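PDB 3OJA: leucine-rich Immune Molecule 1 from Anopheles gambiae, which probably acts in mosquito innate immunity, as a secreted leucine-rich repeat protein that carries a coiled-coil dimerization region. Local coordinates for residues V69-L74 / N89-E94; N109-V114 / A128-T133; L176-I181 / Q335-E340. All coordinates share one frame; numbering follows the deposited sequence.

Contact 1: V69-L74 / N89-E94; sequences VLYETL and NNYVQE. With NAG (2-acetamido-2-deoxy-beta-D-glucopyranose), chain D.
The rings of Tyr71 and Tyr91 lie flat against each other in an offset stack, planes 7° apart and centroids 4.5 Å from each other. The displacement puts OH of Tyr71 over the middle of the Tyr91 ring, while CB of Tyr91 sits over the Tyr71 face as a CH-pi partner, 3.7 Å from the ring centroid. At the edge of the Tyr71 ring comes the sugar's acetamide, NAG O7 being 3.5 Å from Tyr71 CE1.

The polar contacts run mainly along the backbones. Gln93 N gives a nearly straight bond of 3.0 Å to Glu72 O, and Leu74 N one of 3.1 Å to Glu94 O; Tyr91 N reaches Leu70 O only weakly. A side chain makes the remaining bond: OD1 of Asn90 takes the N-H of Leu70 at 3.0 Å, slightly tilted from the carbonyl plane. A chi1 of -72° swings the amide across to the main chain of Leu70; its ND2 turns to Leu87 O.

Apolar contact fills the inner side, where Val92 CG1 packs on Leu74 CB at 4.0 Å and Val92 CG2 meets Leu70 CB.

Tyrosine suits the outer side because the flat ring can stack while the hydroxyl at its far end makes a hydrogen bond: that of Tyr71 to Thr364 OG1 of helix 354-393, and that of Tyr91 weakly to the same atom. The chemistry thus joins two successive repeats and presents them to that helix.

Contact 2: N109-V114 / A128-T133; sequences NNISRV and ANNKIT. With NAG (2-acetamido-2-deoxy-beta-D-glucopyranose), chain D.
The asparagine ladder of the leucine-rich repeat fold supplies this contact, in which Asn130 of one turn of the solenoid reaches Ile111 of the turn before. OD1 of Asn130 accepts the backbone N-H of Ile111 at 3.0 Å, with an N-H...O angle of 159°. Its chi1 of -73° keeps CG close to its own backbone N, and the side chain then lies along that of Ile111. The other end of the amide is used as well: ND2 donates to Leu127 O, so a buried polar group is satisfied on both sides. Asparagine fits because one short side chain offers both an acceptor and a donor to nearby main chain.

The main chains add a second bond, from Lys131 N to Ile111 O at 2.7 Å, and a long, weak one from Asn109 N to Asn129 O. Further along, the methyl CD1 of Ile132 touches Ile111 CG2 at 4.4 Å and Val114 CG2 at 4.5 Å, a loose apolar layer turned to the interior.

On the outer side Asn110 carries the N-linked glycan, its ND2 bonded to NAG C1. Its CG stands anti to the backbone N (chi1 -170°), and OD1 comes against the aliphatic part of Lys131, 3.4 Å from its CG. The lysine's NZ goes on to a long, weak ion pair with Glu155.

Both loops follow inner strands, 103-105 and 123-126. Asn109 OD1 takes Val92 N of strand 91-97 on one flank, while its ND2 donates to Leu87 O; Asn154 OD1 receives Ile132 N on the other, and Asn129 packs on Ile341 of helix 326-347.

Contact 3: L176-I181 / Q335-E340; sequences LQYNFI and QARQRE
Phe180 covers one face of the Arg337 guanidinium, its CZ 3.5 Å above the plane and toward the rim, with the two flat groups inclined by 23°. At the edge of the same guanidinium, near its plane, lies Tyr178 O, which takes a weak, bent bond from NH1 (2.7 Å, 120° at the hydrogen). The Tyr178 ring has CB of Glu340 over one face, 4.1 Å above the plane and displaced toward the rim; the placing of that side chain beyond CB is doubtful.

Arg337 reaches the loop because its CG is anti to the backbone N (chi1 -159°) and the chain stays extended as far as NE. Its NH2 has a further partner in Asn154 O, so the group bonds to two carbonyls of the repeat surface. At the helix backbone a water donates to Ala336 O at 2.6 Å and is also hydrogen-bonded to Tyr178 OH at 3.3 Å.

Arginine suits this place through its length, flat faces and several N-H groups; tyrosine adds a ring for packing and a hydroxyl for the water. The chemistry implies a surface junction, between a repeat loop and the helix 326-347, in which aromatic packing is combined with a weak arginine bond and one bridging water.

From the N terminus, contact 1 is the first of the three to close a loop, bringing 89-94 back beside 69-74 after one inner strand, 84-86. Contact 2 closes the next in the same way around strands 114-116 and 123-126. The two follow in series, neither nested nor crossed, yet they touch: Gln93 O meets Ser112 N, so neighbouring turns are bonded to one another. Both also border the same sugar. Contact 3 opens later still and spans 153 intervening residues, folding helix 326-347 of the predicted coiled coil back onto the repeats. Local contacts therefore build the solenoid, and the distant one lays helix 326-347 against a repeat loop, while helix 354-393 borders contact 1.

Contact 1: V69-L74 / N89-E94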
# COMPACT_ATOMS: atom_id res chain seq x y z
N VAL A 69 30.70 40.85 2.47
CA VAL A 69 29.74 40.01 1.78
C VAL A 69 30.48 39.01 0.95
O VAL A 69 30.20 38.90 -0.22
CB VAL A 69 28.77 40.79 0.86
CG1 VAL A 69 27.82 41.59 1.66
CG2 VAL A 69 29.53 41.67 -0.08
N LEU A 70 31.44 38.30 1.55
CA LEU A 70 32.11 37.20 0.86
C LEU A 70 31.16 36.02 0.51
O LEU A 70 30.32 35.62 1.33
CB LEU A 70 33.24 36.67 1.74
CG LEU A 70 34.38 37.57 2.17
CD1 LEU A 70 35.17 36.83 3.15
CD2 LEU A 70 35.28 37.95 1.02
N TYR A 71 31.30 35.45 -0.69
CA TYR A 71 30.53 34.27 -1.13
C TYR A 71 31.45 33.14 -1.61
O TYR A 71 32.67 33.32 -1.71
CB TYR A 71 29.58 34.66 -2.26
CG TYR A 71 28.35 35.43 -1.81
CD1 TYR A 71 27.12 34.77 -1.63
CD2 TYR A 71 28.39 36.83 -1.59
CE1 TYR A 71 25.99 35.45 -1.21
CE2 TYR A 71 27.25 37.53 -1.18
CZ TYR A 71 26.05 36.82 -0.98
OH TYR A 71 24.90 37.47 -0.58
N GLU A 72 30.86 31.98 -1.87
CA GLU A 72 31.56 30.84 -2.52
C GLU A 72 32.84 30.43 -1.79
O GLU A 72 32.83 30.37 -0.58
CB GLU A 72 31.83 31.10 -4.01
CG GLU A 72 30.54 31.20 -4.87
CD GLU A 72 30.83 31.72 -6.28
OE1 GLU A 72 31.95 32.26 -6.52
OE2 GLU A 72 29.96 31.59 -7.15
N THR A 73 33.91 30.08 -2.46
CA THR A 73 35.06 29.58 -1.73
C THR A 73 35.97 30.72 -1.20
O THR A 73 36.25 31.70 -1.89
CB THR A 73 35.92 28.67 -2.61
OG1 THR A 73 35.14 27.58 -3.11
CG2 THR A 73 37.06 28.11 -1.84
N LEU A 74 36.41 30.59 0.05
CA LEU A 74 37.40 31.48 0.62
C LEU A 74 38.60 30.61 0.89
O LEU A 74 38.53 29.79 1.81
CB LEU A 74 36.91 32.08 1.92
CG LEU A 74 38.00 32.90 2.61
CD1 LEU A 74 38.36 34.03 1.68
CD2 LEU A 74 37.56 33.41 4.02
N ASN A 89 29.94 36.61 9.91
CA ASN A 89 29.00 37.36 9.08
C ASN A 89 29.39 37.52 7.62
O ASN A 89 29.60 38.58 7.14
CB ASN A 89 28.76 38.71 9.68
CG ASN A 89 28.60 38.66 11.19
OD1 ASN A 89 27.71 38.02 11.70
ND2 ASN A 89 29.45 39.40 11.90
N ASN A 90 29.49 36.43 6.90
CA ASN A 90 29.59 36.45 5.47
C ASN A 90 28.68 35.35 4.89
O ASN A 90 27.68 34.95 5.46
CB ASN A 90 31.04 36.23 5.04
CG ASN A 90 31.91 37.43 5.33
OD1 ASN A 90 32.00 38.39 4.53
ND2 ASN A 90 32.57 37.40 6.47
N TYR A 91 29.04 34.83 3.74
CA TYR A 91 28.19 33.86 3.08
C TYR A 91 29.12 32.90 2.46
O TYR A 91 28.85 32.45 1.36
CB TYR A 91 27.34 34.49 1.95
CG TYR A 91 26.45 35.61 2.38
CD1 TYR A 91 25.19 35.38 2.83
CD2 TYR A 91 26.87 36.90 2.37
CE1 TYR A 91 24.37 36.40 3.25
CE2 TYR A 91 26.06 37.93 2.79
CZ TYR A 91 24.81 37.67 3.22
OH TYR A 91 23.98 38.66 3.62
N VAL A 92 30.26 32.64 3.10
CA VAL A 92 31.23 31.71 2.54
C VAL A 92 30.61 30.34 2.51
O VAL A 92 29.79 30.05 3.37
CB VAL A 92 32.46 31.62 3.43
CG1 VAL A 92 33.35 30.56 2.94
CG2 VAL A 92 33.13 32.87 3.43
N GLN A 93 30.99 29.48 1.57
CA GLN A 93 30.43 28.11 1.47
C GLN A 93 31.44 27.04 1.72
O GLN A 93 31.09 26.01 2.29
CB GLN A 93 29.86 27.82 0.11
CG GLN A 93 28.62 28.52 -0.20
CD GLN A 93 28.07 28.10 -1.56
OE1 GLN A 93 27.52 27.02 -1.68
NE2 GLN A 93 28.24 28.94 -2.58
N GLU A 94 32.68 27.23 1.27
CA GLU A 94 33.77 26.34 1.65
C GLU A 94 34.96 27.17 2.08
O GLU A 94 35.14 28.27 1.59
CB GLU A 94 34.14 25.44 0.49
CG GLU A 94 32.86 24.98 -0.28
CD GLU A 94 33.13 23.97 -1.41
OE1 GLU A 94 34.29 23.47 -1.50
OE2 GLU A 94 32.17 23.69 -2.20
C1 NAG D . 24.41 28.59 0.34
C2 NAG D . 23.79 29.61 -0.64
C3 NAG D . 22.92 29.00 -1.79
C4 NAG D . 23.61 27.74 -2.36
C5 NAG D . 23.85 26.77 -1.22
C6 NAG D . 24.46 25.48 -1.76
C7 NAG D . 23.48 31.93 0.04
C8 NAG D . 22.47 33.00 0.43
N2 NAG D . 23.10 30.64 0.14
O3 NAG D . 22.56 29.92 -2.84
O4 NAG D . 22.89 27.18 -3.45
O5 NAG D . 24.75 27.34 -0.25
O6 NAG D . 25.86 25.48 -1.59
O7 NAG D . 24.62 32.29 -0.35

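Contact 2: N109-V114 / A128-T133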
# COMPACT_ATOMS: atom_id res chain seq x y z
N ASN A 109 27.83 32.05 8.62
CA ASN A 109 28.11 31.92 7.22
C ASN A 109 27.15 30.93 6.54
O ASN A 109 26.06 30.69 7.07
CB ASN A 109 29.59 31.59 7.04
CG ASN A 109 30.45 32.84 7.02
OD1 ASN A 109 30.65 33.48 5.99
ND2 ASN A 109 30.95 33.19 8.17
N ASN A 110 27.54 30.44 5.37
CA ASN A 110 26.81 29.40 4.67
C ASN A 110 27.76 28.20 4.51
O ASN A 110 27.76 27.49 3.51
CB ASN A 110 26.37 29.94 3.32
CG ASN A 110 25.39 29.02 2.57
OD1 ASN A 110 24.58 28.26 3.20
ND2 ASN A 110 25.47 29.08 1.19
N ILE A 111 28.60 27.99 5.51
CA ILE A 111 29.70 27.08 5.37
C ILE A 111 29.24 25.64 5.41
O ILE A 111 28.46 25.23 6.31
CB ILE A 111 30.75 27.30 6.49
CG1 ILE A 111 31.43 28.67 6.31
CG2 ILE A 111 31.80 26.29 6.45
CD1 ILE A 111 32.61 28.97 7.32
N SER A 112 29.74 24.84 4.47
CA SER A 112 29.50 23.40 4.49
C SER A 112 30.72 22.54 4.15
O SER A 112 30.54 21.41 3.85
CB SER A 112 28.36 23.07 3.54
OG SER A 112 28.70 23.28 2.18
N ARG A 113 31.93 23.08 4.15
CA ARG A 113 33.18 22.30 4.08
C ARG A 113 34.28 23.21 4.64
O ARG A 113 34.26 24.42 4.45
CB ARG A 113 33.64 21.97 2.66
CG ARG A 113 32.77 21.11 1.82
CD ARG A 113 32.91 19.62 2.19
NE ARG A 113 32.43 18.73 1.12
CZ ARG A 113 31.14 18.43 0.89
NH1 ARG A 113 30.17 18.94 1.67
NH2 ARG A 113 30.83 17.62 -0.12
N VAL A 114 35.27 22.63 5.27
CA VAL A 114 36.37 23.39 5.82
C VAL A 114 37.58 22.53 5.78
O VAL A 114 37.54 21.42 6.29
CB VAL A 114 36.18 23.65 7.32
CG1 VAL A 114 37.41 24.35 7.89
CG2 VAL A 114 34.91 24.40 7.58
N ALA A 128 29.36 28.35 14.73
CA ALA A 128 27.94 28.51 14.98
C ALA A 128 27.22 29.08 13.76
O ALA A 128 27.74 29.94 13.08
CB ALA A 128 27.69 29.36 16.22
N ASN A 129 26.00 28.56 13.49
CA ASN A 129 25.11 28.99 12.40
C ASN A 129 25.71 28.82 11.01
O ASN A 129 25.86 29.75 10.26
CB ASN A 129 24.61 30.42 12.63
CG ASN A 129 23.52 30.81 11.69
OD1 ASN A 129 22.72 29.96 11.27
ND2 ASN A 129 23.46 32.11 11.32
N ASN A 130 26.08 27.59 10.68
CA ASN A 130 26.42 27.26 9.32
C ASN A 130 25.63 26.04 8.77
O ASN A 130 24.49 25.79 9.21
CB ASN A 130 27.91 27.06 9.21
CG ASN A 130 28.67 28.34 9.30
OD1 ASN A 130 28.81 29.07 8.33
ND2 ASN A 130 29.18 28.61 10.47
N LYS A 131 26.20 25.30 7.82
CA LYS A 131 25.44 24.25 7.17
C LYS A 131 26.26 23.01 7.15
O LYS A 131 26.20 22.24 6.19
CB LYS A 131 25.13 24.59 5.73
CG LYS A 131 24.30 25.79 5.55
CD LYS A 131 22.82 25.49 5.79
CE LYS A 131 21.98 26.78 5.70
NZ LYS A 131 20.49 26.58 5.64
N ILE A 132 27.07 22.82 8.18
CA ILE A 132 27.79 21.56 8.30
C ILE A 132 26.71 20.50 8.52
O ILE A 132 25.71 20.74 9.23
CB ILE A 132 28.79 21.54 9.47
CG1 ILE A 132 29.77 22.71 9.36
CG2 ILE A 132 29.52 20.27 9.46
CD1 ILE A 132 30.94 22.50 8.46
N THR A 133 26.88 19.35 7.88
CA THR A 133 25.89 18.28 7.90
C THR A 133 26.54 17.04 8.49
O THR A 133 25.86 16.11 8.89
CB THR A 133 25.37 17.95 6.49
OG1 THR A 133 26.43 17.37 5.71
CG2 THR A 133 24.87 19.20 5.81
C1 NAG D . 24.41 28.59 0.34
C2 NAG D . 23.79 29.61 -0.64
C3 NAG D . 22.92 29.00 -1.79
C4 NAG D . 23.61 27.74 -2.36
C5 NAG D . 23.85 26.77 -1.22
C6 NAG D . 24.46 25.48 -1.76
C7 NAG D . 23.48 31.93 0.04
C8 NAG D . 22.47 33.00 0.43
N2 NAG D . 23.10 30.64 0.14
O3 NAG D . 22.56 29.92 -2.84
O4 NAG D . 22.89 27.18 -3.45
O5 NAG D . 24.75 27.34 -0.25
O6 NAG D . 25.86 25.48 -1.59
O7 NAG D . 24.62 32.29 -0.35

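Contact 3: L176-I181 / Q335-E340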
# COMPACT_ATOMS: atom_id res chain seq x y z
N LEU A 176 27.17 21.13 20.25
CA LEU A 176 26.49 20.56 19.11
C LEU A 176 25.04 20.89 19.31
O LEU A 176 24.18 20.30 18.72
CB LEU A 176 26.69 19.05 18.97
CG LEU A 176 28.06 18.56 18.48
CD1 LEU A 176 28.46 17.14 18.89
CD2 LEU A 176 28.18 18.68 17.00
N GLN A 177 24.74 21.85 20.15
CA GLN A 177 23.34 22.12 20.37
C GLN A 177 22.65 22.60 19.08
O GLN A 177 23.31 23.05 18.17
CB GLN A 177 23.20 23.16 21.45
CG GLN A 177 23.06 24.57 20.97
CD GLN A 177 23.30 25.50 22.13
OE1 GLN A 177 24.37 25.41 22.76
NE2 GLN A 177 22.31 26.39 22.45
N TYR A 178 21.31 22.52 19.06
CA TYR A 178 20.48 22.94 17.94
C TYR A 178 20.90 22.44 16.59
O TYR A 178 20.93 23.19 15.61
CB TYR A 178 20.43 24.44 17.86
CG TYR A 178 19.39 24.99 18.74
CD1 TYR A 178 18.03 24.85 18.43
CD2 TYR A 178 19.73 25.66 19.89
CE1 TYR A 178 17.05 25.37 19.25
CE2 TYR A 178 18.77 26.19 20.71
CZ TYR A 178 17.42 26.05 20.39
OH TYR A 178 16.48 26.57 21.23
N ASN A 179 21.25 21.17 16.53
CA ASN A 179 21.33 20.50 15.25
C ASN A 179 20.07 19.63 15.04
O ASN A 179 18.96 20.06 15.36
CB ASN A 179 22.63 19.71 15.15
CG ASN A 179 23.80 20.60 14.82
OD1 ASN A 179 24.49 20.46 13.79
ND2 ASN A 179 24.01 21.55 15.68
N PHE A 180 20.27 18.44 14.48
CA PHE A 180 19.19 17.48 14.22
C PHE A 180 19.71 16.05 14.49
O PHE A 180 19.52 15.15 13.69
CB PHE A 180 18.79 17.57 12.73
CG PHE A 180 18.38 18.95 12.31
CD1 PHE A 180 17.17 19.48 12.72
CD2 PHE A 180 19.21 19.73 11.51
CE1 PHE A 180 16.78 20.73 12.34
CE2 PHE A 180 18.82 21.00 11.14
CZ PHE A 180 17.61 21.49 11.56
N ILE A 181 20.42 15.85 15.59
CA ILE A 181 21.17 14.64 15.79
C ILE A 181 20.30 13.57 16.41
O ILE A 181 19.67 13.83 17.42
CB ILE A 181 22.32 14.91 16.72
CG1 ILE A 181 23.17 16.08 16.19
CG2 ILE A 181 23.11 13.62 16.92
CD1 ILE A 181 24.42 16.40 17.06
N GLN A 335 10.44 27.58 15.54
CA GLN A 335 10.52 28.96 15.95
C GLN A 335 11.64 28.98 16.95
O GLN A 335 12.46 29.91 16.95
CB GLN A 335 9.21 29.44 16.60
CG GLN A 335 8.11 29.83 15.64
CD GLN A 335 6.70 29.65 16.25
OE1 GLN A 335 6.54 29.57 17.48
NE2 GLN A 335 5.69 29.57 15.38
N ALA A 336 11.71 27.96 17.80
CA ALA A 336 12.79 27.90 18.78
C ALA A 336 14.12 28.04 18.05
O ALA A 336 15.00 28.78 18.50
CB ALA A 336 12.76 26.64 19.59
N ARG A 337 14.26 27.37 16.91
CA ARG A 337 15.51 27.45 16.17
C ARG A 337 15.76 28.86 15.58
O ARG A 337 16.86 29.40 15.72
CB ARG A 337 15.53 26.41 15.05
CG ARG A 337 16.91 26.09 14.58
CD ARG A 337 16.85 25.36 13.28
NE ARG A 337 18.06 25.48 12.48
CZ ARG A 337 19.16 24.75 12.66
NH1 ARG A 337 19.23 23.88 13.64
NH2 ARG A 337 20.18 24.90 11.85
N GLN A 338 14.75 29.44 14.95
CA GLN A 338 14.90 30.75 14.33
C GLN A 338 15.06 31.85 15.35
O GLN A 338 15.58 32.90 15.04
CB GLN A 338 13.72 31.09 13.45
CG GLN A 338 13.99 32.24 12.51
CD GLN A 338 14.67 31.81 11.22
OE1 GLN A 338 14.09 31.09 10.37
NE2 GLN A 338 15.91 32.26 11.04
N ARG A 339 14.60 31.63 16.58
CA ARG A 339 14.88 32.62 17.60
C ARG A 339 16.35 32.51 17.98
O ARG A 339 16.94 33.50 18.36
CB ARG A 339 13.99 32.46 18.85
CG ARG A 339 12.64 33.07 18.67
CD ARG A 339 11.76 32.94 19.92
NE ARG A 339 10.43 32.41 19.56
CZ ARG A 339 10.00 31.18 19.86
NH1 ARG A 339 10.76 30.33 20.57
NH2 ARG A 339 8.79 30.79 19.47
N GLU A 340 16.93 31.32 17.89
CA GLU A 340 18.32 31.18 18.31
C GLU A 340 19.19 31.75 17.25
O GLU A 340 20.18 32.37 17.56
CB GLU A 340 18.72 29.72 18.59
CG GLU A 340 18.36 29.23 19.99
CD GLU A 340 19.28 29.77 21.10
OE1 GLU A 340 20.51 29.90 20.88
OE2 GLU A 340 18.74 30.05 22.20
O HOH W 1 15.11 29.53 20.94